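Local coordinates for protein hypothetical glycoside hydrolase (Parabacteroides distasonis, PDB 3TAW) that is of unknown function but, as a putative glycoside hydrolase, belongs to a clan of proteins built on a five-bladed beta-propeller, at residues 60-65 / 92-97; 221-224 / 228-231. One frame throughout, in Å; residues are numbered along the deposited sequence.

Interaction 1 (60-65 / 92-97); sequences GKIVVM and IHFERD. With EDO (1,2-ethanediol), chain M.
The ring of Phe-94 reaches back to Val-64 and Ile-62, and these three side chains make up the close-packed part of the contact. Val-64 presents its CG2 branch, which sits 3.5 Å from Phe-94 CE2 and nearly as close to CZ. The methyl lies oblique to the ring, and the two side chains cross at about a right angle. Ile-62 approaches instead at the ring edge, with CG2 4.2 Å from Phe-94 CE2. With its CG anti to the carbonyl carbon (chi1 -76°), Phe-94 is directed toward this pair. Beta-branched residues suit strand 61-69, and their short methyl branches give an apolar surface against which the ring can pack. No hydrogen bond joins the two segments, because strand 81-88 runs between them: in this four-stranded antiparallel blade of the propeller, strand 61-69 is second and strand 95-96 outermost. Phe-94 therefore spans the third strand, touching Ala-86 and Ser-88 on the way, while Tyr-337 of strand 333-340 packs on both Ile-62 and Val-64. The other side is looser and polar. Extended Lys-61 donates from NZ to O1 of a 1,2-ethanediol at 3.1 Å and, weakly, to O2; the diol is also hydrogen-bonded to Thr-87 OG1. Exposed Glu-95 flanks the diol, OE1 lying 3.9 Å from its C2. Lys-61 NZ and Glu-95 OE1 stay 4.8 Å apart, too far for a salt bridge, though their opposite charges probably attract.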
loop_
_atom_site.group_PDB
_atom_site.type_symbol
_atom_site.label_atom_id
_atom_site.label_comp_id
_atom_site.label_asym_id
_atom_site.label_seq_id
_atom_site.Cartn_x
_atom_site.Cartn_y
_atom_site.Cartn_z
ATOM N N GLY A 60 1.072 18.872 10.526
ATOM C CA GLY A 60 2.285 18.751 11.332
ATOM C C GLY A 60 2.587 17.372 11.910
ATOM O O GLY A 60 3.600 17.221 12.587
ATOM N N LYS A 61 1.722 16.384 11.661
ATOM C CA LYS A 61 1.868 15.061 12.225
ATOM C C LYS A 61 1.905 13.950 11.180
ATOM O O LYS A 61 1.386 14.097 10.066
ATOM C CB LYS A 61 0.714 14.740 13.175
ATOM C CG LYS A 61 0.659 15.713 14.374
ATOM C CD LYS A 61 -0.408 15.341 15.364
ATOM C CE LYS A 61 -0.527 16.370 16.486
ATOM N NZ LYS A 61 -1.475 15.888 17.554
ATOM N N ILE A 62 2.472 12.824 11.584
ATOM C CA ILE A 62 2.342 11.601 10.815
ATOM C C ILE A 62 0.924 11.079 11.027
ATOM O O ILE A 62 0.456 11.064 12.158
ATOM C CB ILE A 62 3.353 10.528 11.254
ATOM C CG1 ILE A 62 4.760 10.972 10.881
ATOM C CG2 ILE A 62 3.032 9.172 10.596
ATOM C CD1 ILE A 62 5.867 10.060 11.419
ATOM N N VAL A 63 0.258 10.693 9.939
ATOM C CA VAL A 63 -1.055 10.031 10.015
ATOM C C VAL A 63 -0.891 8.649 9.428
ATOM O O VAL A 63 -0.411 8.491 8.310
ATOM C CB VAL A 63 -2.163 10.829 9.292
ATOM C CG1 VAL A 63 -3.494 10.027 9.252
ATOM C CG2 VAL A 63 -2.345 12.223 9.958
ATOM N N VAL A 64 -1.288 7.637 10.187
ATOM C CA VAL A 64 -1.361 6.287 9.674
ATOM C C VAL A 64 -2.824 5.936 9.582
ATOM O O VAL A 64 -3.556 6.037 10.587
ATOM C CB VAL A 64 -0.617 5.301 10.561
ATOM C CG1 VAL A 64 -1.016 3.837 10.218
ATOM C CG2 VAL A 64 0.904 5.512 10.400
HETATM N N MSE A 65 -3.242 5.492 8.399
HETATM C CA MSE A 65 -4.589 4.972 8.201
HETATM C C MSE A 65 -4.471 3.465 8.018
HETATM O O MSE A 65 -4.104 2.963 6.957
HETATM C CB MSE A 65 -5.290 5.684 7.030
HETATM C CG MSE A 65 -5.544 7.144 7.349
HETATM SE SE MSE A 65 -6.654 8.050 6.027
HETATM C CE MSE A 65 -8.315 7.085 6.093
ATOM N N ILE A 92 6.152 6.627 16.316
ATOM C CA ILE A 92 6.146 5.383 17.079
ATOM C C ILE A 92 4.917 5.252 17.948
ATOM O O ILE A 92 4.268 4.214 17.929
ATOM C CB ILE A 92 7.398 5.287 17.962
ATOM C CG1 ILE A 92 8.638 5.064 17.092
ATOM C CG2 ILE A 92 7.254 4.200 19.036
ATOM C CD1 ILE A 92 9.951 5.333 17.851
ATOM N N HIS A 93 4.607 6.305 18.710
ATOM C CA HIS A 93 3.442 6.347 19.580
ATOM C C HIS A 93 2.292 7.059 18.867
ATOM O O HIS A 93 2.435 8.196 18.457
ATOM C CB HIS A 93 3.802 7.089 20.867
ATOM C CG HIS A 93 4.914 6.441 21.631
ATOM N ND1 HIS A 93 6.216 6.885 21.567
ATOM C CD2 HIS A 93 4.929 5.341 22.420
ATOM C CE1 HIS A 93 6.981 6.103 22.312
ATOM N NE2 HIS A 93 6.222 5.168 22.854
ATOM N N PHE A 94 1.156 6.375 18.763
ATOM C CA PHE A 94 0.007 6.850 18.007
ATOM C C PHE A 94 -1.195 7.086 18.864
ATOM O O PHE A 94 -1.488 6.314 19.788
ATOM C CB PHE A 94 -0.349 5.845 16.900
ATOM C CG PHE A 94 0.590 5.916 15.752
ATOM C CD1 PHE A 94 1.805 5.263 15.804
ATOM C CD2 PHE A 94 0.306 6.718 14.660
ATOM C CE1 PHE A 94 2.716 5.385 14.760
ATOM C CE2 PHE A 94 1.183 6.827 13.598
ATOM C CZ PHE A 94 2.408 6.167 13.656
ATOM N N GLU A 95 -1.894 8.153 18.528
ATOM C CA GLU A 95 -3.193 8.479 19.110
ATOM C C GLU A 95 -4.263 8.126 18.074
ATOM O O GLU A 95 -4.254 8.657 16.946
ATOM C CB GLU A 95 -3.222 9.950 19.431
ATOM C CG GLU A 95 -4.519 10.429 20.046
ATOM C CD GLU A 95 -4.378 11.846 20.578
ATOM O OE1 GLU A 95 -4.391 12.788 19.759
ATOM O OE2 GLU A 95 -4.244 11.982 21.813
ATOM N N ARG A 96 -5.155 7.214 18.441
ATOM C CA ARG A 96 -6.099 6.613 17.474
ATOM C C ARG A 96 -7.512 7.113 17.679
ATOM O O ARG A 96 -7.991 7.181 18.812
ATOM C CB ARG A 96 -6.078 5.087 17.605
ATOM C CG ARG A 96 -4.725 4.475 17.346
ATOM C CD ARG A 96 -4.586 3.113 18.005
ATOM N NE ARG A 96 -5.497 2.098 17.470
ATOM C CZ ARG A 96 -5.390 0.800 17.736
ATOM N NH1 ARG A 96 -4.444 0.347 18.552
ATOM N NH2 ARG A 96 -6.238 -0.052 17.165
ATOM N N ASP A 97 -8.180 7.437 16.580
ATOM C CA ASP A 97 -9.592 7.735 16.600
ATOM C C ASP A 97 -10.411 6.486 16.940
ATOM O O ASP A 97 -10.086 5.367 16.526
ATOM C CB ASP A 97 -10.052 8.284 15.246
ATOM C CG ASP A 97 -9.741 9.766 15.061
ATOM O OD1 ASP A 97 -9.106 10.394 15.956
ATOM O OD2 ASP A 97 -10.162 10.288 14.011
HETATM C C1 EDO M . -0.017 12.285 18.962
HETATM O O1 EDO M . -0.512 12.960 17.820
HETATM C C2 EDO M . -0.492 13.056 20.184
HETATM O O2 EDO M . 0.007 14.401 20.117
#

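Interaction 2 (221-224 / 228-231); sequences PLLD and ELLK
Leu-229 turns its CD2 methyl onto the Pro-221 ring, 3.5 Å from CB, and also comes within 4.2 Å of Leu-223 CD2. Proline, with no N-H to offer, presents a rigid apolar ring at this place. On the other face Leu-222 and Leu-230 meet CB to CB, and with CG anti to the backbone N (chi1 -171°) Leu-230 also brings CD1 to 4.0 Å from Asp-224 CB. Between the two faces the backbones are bridged at Leu-223 and Leu-229, a non-hydrogen-bonded antiparallel pair. Flanking it are two bonds: Leu-230 N to Leu-222 O, nearly straight at 173°, and Asp-224 N to Glu-228 O, 2.8 Å long. Further out, Asp-224 OD1 receives Glu-228 N at 3.0 Å, from above the carboxylate plane, and a weak bond from Asn-226 N. The short aspartate, its chi1 of 68° placing CG between backbone N and carbonyl carbon, can thus fold over the turn. A water donates to both Asp-224 OD2 and Leu-229 O, tying side chain to backbone. With one bridge and three residues between its arms, this is a hairpin-like surface loop following strand 220-221, rather than a regular beta hairpin.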
loop_
_atom_site.group_PDB
_atom_site.type_symbol
_atom_site.label_atom_id
_atom_site.label_comp_id
_atom_site.label_asym_id
_atom_site.label_seq_id
_atom_site.Cartn_x
_atom_site.Cartn_y
_atom_site.Cartn_z
ATOM N N PRO A 221 -4.610 1.814 -17.776
ATOM C CA PRO A 221 -3.546 0.811 -17.659
ATOM C C PRO A 221 -2.707 0.748 -18.917
ATOM O O PRO A 221 -3.248 0.867 -20.025
ATOM C CB PRO A 221 -4.316 -0.489 -17.462
ATOM C CG PRO A 221 -5.567 -0.056 -16.818
ATOM C CD PRO A 221 -5.932 1.213 -17.554
ATOM N N LEU A 222 -1.402 0.592 -18.750
ATOM C CA LEU A 222 -0.519 0.435 -19.890
ATOM C C LEU A 222 -0.745 -0.942 -20.506
ATOM O O LEU A 222 -0.850 -1.941 -19.791
ATOM C CB LEU A 222 0.925 0.583 -19.452
ATOM C CG LEU A 222 1.497 1.999 -19.449
ATOM C CD1 LEU A 222 0.572 3.024 -18.889
ATOM C CD2 LEU A 222 2.873 2.031 -18.813
ATOM N N LEU A 223 -0.795 -0.988 -21.834
ATOM C CA LEU A 223 -1.101 -2.220 -22.560
ATOM C C LEU A 223 0.020 -2.627 -23.500
ATOM O O LEU A 223 0.842 -1.805 -23.904
ATOM C CB LEU A 223 -2.391 -2.055 -23.385
ATOM C CG LEU A 223 -3.651 -1.584 -22.663
ATOM C CD1 LEU A 223 -4.832 -1.448 -23.669
ATOM C CD2 LEU A 223 -4.007 -2.542 -21.507
ATOM N N ASP A 224 0.038 -3.912 -23.828
ATOM C CA ASP A 224 0.944 -4.439 -24.846
ATOM C C ASP A 224 0.254 -4.358 -26.212
ATOM O O ASP A 224 -0.836 -3.796 -26.338
ATOM C CB ASP A 224 1.400 -5.872 -24.494
ATOM C CG ASP A 224 0.287 -6.916 -24.576
ATOM O OD1 ASP A 224 -0.773 -6.682 -25.200
ATOM O OD2 ASP A 224 0.480 -8.012 -23.999
ATOM N N GLU A 228 -3.455 -6.371 -23.984
ATOM C CA GLU A 228 -3.394 -6.995 -22.660
ATOM C C GLU A 228 -2.593 -6.094 -21.727
ATOM O O GLU A 228 -1.889 -5.199 -22.186
ATOM C CB GLU A 228 -2.689 -8.351 -22.734
ATOM C CG GLU A 228 -3.113 -9.248 -23.892
ATOM C CD GLU A 228 -2.252 -10.496 -24.003
ATOM O OE1 GLU A 228 -1.179 -10.454 -24.669
ATOM O OE2 GLU A 228 -2.660 -11.525 -23.430
ATOM N N LEU A 229 -2.698 -6.320 -20.420
ATOM C CA LEU A 229 -1.909 -5.526 -19.450
ATOM C C LEU A 229 -0.410 -5.743 -19.652
ATOM O O LEU A 229 0.064 -6.878 -19.723
ATOM C CB LEU A 229 -2.279 -5.872 -18.021
ATOM C CG LEU A 229 -3.692 -5.509 -17.574
ATOM C CD1 LEU A 229 -3.980 -6.126 -16.203
ATOM C CD2 LEU A 229 -3.912 -3.979 -17.550
ATOM N N LEU A 230 0.321 -4.636 -19.747
ATOM C CA LEU A 230 1.757 -4.658 -19.884
ATOM C C LEU A 230 2.406 -5.009 -18.535
ATOM O O LEU A 230 2.161 -4.334 -17.523
ATOM C CB LEU A 230 2.240 -3.293 -20.358
ATOM C CG LEU A 230 3.696 -3.209 -20.756
ATOM C CD1 LEU A 230 3.925 -3.924 -22.149
ATOM C CD2 LEU A 230 4.175 -1.749 -20.727
ATOM N N LYS A 231 3.267 -6.024 -18.547
ATOM C CA LYS A 231 3.983 -6.430 -17.344
ATOM C C LYS A 231 5.347 -5.766 -17.293
ATOM O O LYS A 231 6.240 -6.129 -18.048
ATOM C CB LYS A 231 4.132 -7.953 -17.317
ATOM C CG LYS A 231 2.806 -8.698 -17.160
ATOM C CD LYS A 231 3.020 -10.196 -17.401
ATOM C CE LYS A 231 1.717 -10.920 -17.665
ATOM N NZ LYS A 231 1.978 -12.350 -18.035
HETATM O O HOH W 1 0.374 -2.196 -17.238
HETATM O O HOH W 2 1.393 -8.457 -21.535
#

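Interaction 1 and interaction 2 lie on opposite sides of the chain's centre, their centres about 17 and 21 Å from the centre of the chain and about 37 Å from each other, with nearest atoms about 24 Å apart. They are independent contacts, each belonging to a different blade: interaction 1 joins the second strand of its blade to the segment that carries outermost strand 95-96, whereas 221-224 / 228-231 follows strand 220-221, which edges a later blade. Propellers of this clan generally place their active site near the central axis, so neither contact is likely to line it. The magnesium ion is bound by Asn-355 and Phe-356, which take part in neither; 1,2-ethanediol, probably from the crystallisation liquor, accompanies interaction 1.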